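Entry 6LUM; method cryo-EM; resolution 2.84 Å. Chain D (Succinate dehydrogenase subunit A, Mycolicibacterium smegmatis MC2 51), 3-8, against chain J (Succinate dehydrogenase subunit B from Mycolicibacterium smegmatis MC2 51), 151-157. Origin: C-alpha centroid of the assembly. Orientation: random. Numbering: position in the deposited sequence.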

# COMPACT_ATOMS: atom_id res chain seq x y z
N GLN D 3 3.35 -9.29 35.65
CA GLN D 3 2.83 -9.58 34.33
C GLN D 3 3.69 -10.61 33.62
O GLN D 3 4.83 -10.86 34.00
CB GLN D 3 2.72 -8.30 33.52
CG GLN D 3 2.18 -7.18 34.37
CD GLN D 3 1.37 -6.20 33.57
OE1 GLN D 3 1.04 -6.45 32.41
NE2 GLN D 3 1.02 -5.09 34.20
N GLU D 4 3.13 -11.22 32.58
CA GLU D 4 3.76 -12.34 31.91
C GLU D 4 3.78 -12.07 30.42
O GLU D 4 2.75 -11.71 29.84
CB GLU D 4 3.00 -13.64 32.19
CG GLU D 4 2.97 -14.10 33.64
CD GLU D 4 4.25 -14.75 34.10
OE1 GLU D 4 4.95 -15.34 33.25
OE2 GLU D 4 4.53 -14.69 35.32
N HIS D 5 4.94 -12.24 29.79
CA HIS D 5 5.07 -12.11 28.35
C HIS D 5 5.76 -13.35 27.82
O HIS D 5 6.52 -14.01 28.52
CB HIS D 5 5.86 -10.87 27.94
CG HIS D 5 5.46 -9.61 28.65
ND1 HIS D 5 4.84 -8.57 28.00
CD2 HIS D 5 5.63 -9.21 29.93
CE1 HIS D 5 4.63 -7.59 28.86
NE2 HIS D 5 5.10 -7.95 30.04
N ARG D 6 5.50 -13.66 26.55
CA ARG D 6 6.08 -14.83 25.89
C ARG D 6 6.69 -14.38 24.58
O ARG D 6 5.96 -14.00 23.66
CB ARG D 6 5.03 -15.91 25.65
CG ARG D 6 4.60 -16.68 26.88
CD ARG D 6 5.21 -18.06 26.89
NE ARG D 6 4.64 -18.90 27.92
CZ ARG D 6 4.10 -20.09 27.69
NH1 ARG D 6 4.06 -20.58 26.46
NH2 ARG D 6 3.60 -20.80 28.70
N TYR D 7 8.01 -14.43 24.48
CA TYR D 7 8.72 -14.01 23.29
C TYR D 7 9.73 -15.07 22.90
O TYR D 7 10.20 -15.82 23.75
CB TYR D 7 9.44 -12.67 23.50
CG TYR D 7 8.51 -11.49 23.51
CD1 TYR D 7 8.18 -10.85 22.35
CD2 TYR D 7 7.96 -11.04 24.69
CE1 TYR D 7 7.33 -9.79 22.35
CE2 TYR D 7 7.11 -9.99 24.70
CZ TYR D 7 6.80 -9.36 23.53
OH TYR D 7 5.94 -8.30 23.54
N ASP D 8 10.07 -15.12 21.62
CA ASP D 8 11.11 -16.05 21.19
C ASP D 8 12.47 -15.59 21.67
O ASP D 8 13.17 -16.32 22.38
CB ASP D 8 11.09 -16.20 19.68
CG ASP D 8 9.84 -16.87 19.17
OD1 ASP D 8 9.20 -17.61 19.96
OD2 ASP D 8 9.49 -16.70 17.99
N GLY J 151 1.18 -5.21 14.59
CA GLY J 151 2.03 -6.26 14.06
C GLY J 151 2.79 -7.04 15.12
O GLY J 151 3.50 -7.99 14.79
N ASN J 152 2.65 -6.65 16.38
CA ASN J 152 3.20 -7.40 17.50
C ASN J 152 2.18 -7.36 18.63
O ASN J 152 2.17 -6.41 19.43
CB ASN J 152 4.55 -6.86 17.95
CG ASN J 152 5.51 -7.95 18.36
OD1 ASN J 152 5.44 -9.07 17.86
ND2 ASN J 152 6.41 -7.64 19.28
N PRO J 153 1.30 -8.35 18.71
CA PRO J 153 0.21 -8.31 19.68
C PRO J 153 0.72 -8.35 21.11
O PRO J 153 1.82 -8.85 21.37
CB PRO J 153 -0.60 -9.58 19.34
CG PRO J 153 0.33 -10.43 18.55
CD PRO J 153 1.20 -9.50 17.80
N PRO J 154 -0.06 -7.85 22.06
CA PRO J 154 0.43 -7.68 23.44
C PRO J 154 0.37 -8.91 24.32
O PRO J 154 0.62 -8.78 25.52
CB PRO J 154 -0.51 -6.60 23.98
CG PRO J 154 -1.76 -6.84 23.26
CD PRO J 154 -1.37 -7.23 21.87
N THR J 155 -0.02 -10.07 23.79
CA THR J 155 0.04 -11.36 24.50
C THR J 155 -1.04 -11.43 25.58
O THR J 155 -1.36 -12.51 26.08
CB THR J 155 1.43 -11.57 25.11
OG1 THR J 155 2.43 -11.53 24.08
CG2 THR J 155 1.55 -12.90 25.84
N LYS J 156 -1.64 -10.30 25.92
CA LYS J 156 -2.59 -10.24 27.02
C LYS J 156 -3.72 -9.25 26.73
O LYS J 156 -3.98 -8.34 27.52
CB LYS J 156 -1.88 -9.90 28.32
CG LYS J 156 -2.68 -10.27 29.55
CD LYS J 156 -2.92 -11.75 29.59
CE LYS J 156 -1.64 -12.52 29.80
NZ LYS J 156 -1.13 -12.37 31.18
N GLU J 157 -4.36 -9.37 25.57
CA GLU J 157 -5.63 -8.70 25.30
C GLU J 157 -5.60 -7.18 25.51
O GLU J 157 -6.03 -6.68 26.55
CB GLU J 157 -6.79 -9.35 26.08
CG GLU J 157 -6.71 -9.50 27.60
CD GLU J 157 -7.32 -8.35 28.35
OE1 GLU J 157 -8.12 -7.62 27.75
OE2 GLU J 157 -7.00 -8.19 29.54

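Two segments can lie against one another by proximity alone, without a single directional bond, and the meeting of these two stretches of succinate dehydrogenase subunits A and B is a compact example. No hydrogen bond or salt bridge crosses it, and the two sides together bury just 260 Å². An extended segment of chain D runs past an irregular loop of chain J, their end-to-end directions 156° apart, so that the passage is roughly antiparallel.

Gln D3 makes no contact. The first approach comes at Glu D4, whose carbonyl O lies 4.2 Å from NZ of Lys J156. The lysine curls through three successive p torsions after a t chi1, and its NZ also sits 4.4 Å from CB of Glu D4. The charges might suggest a salt bridge, but the carboxylate end of Glu D4 leads away, and the amine is left near backbone and CB, too far for a hydrogen bond.

At His D5 the two backbones come nearest: its CA is 6.4 Å from CA of Thr J155. The methyl of Thr J155 is the common element here, CG2 standing 4.3 Å from O of Glu D4, 4.4 Å from CA of His D5 and 4.1 Å from N of Arg D6. A side chain pointing toward the strand thus packs against main chain over three consecutive residues, and Thr J155 accordingly has the largest covered area of any residue in the contact. The side chain of Arg D6 takes its charged end away.

Tyr D7 closes the sequence differently. Its CB starts sideways, yet the ring comes nearer, and CE1 reaches 3.9 Å from ND2 of Asn J152. The amide nitrogen lies at the ring edge, near its plane, so this is edge packing. Asp D8 is out of reach.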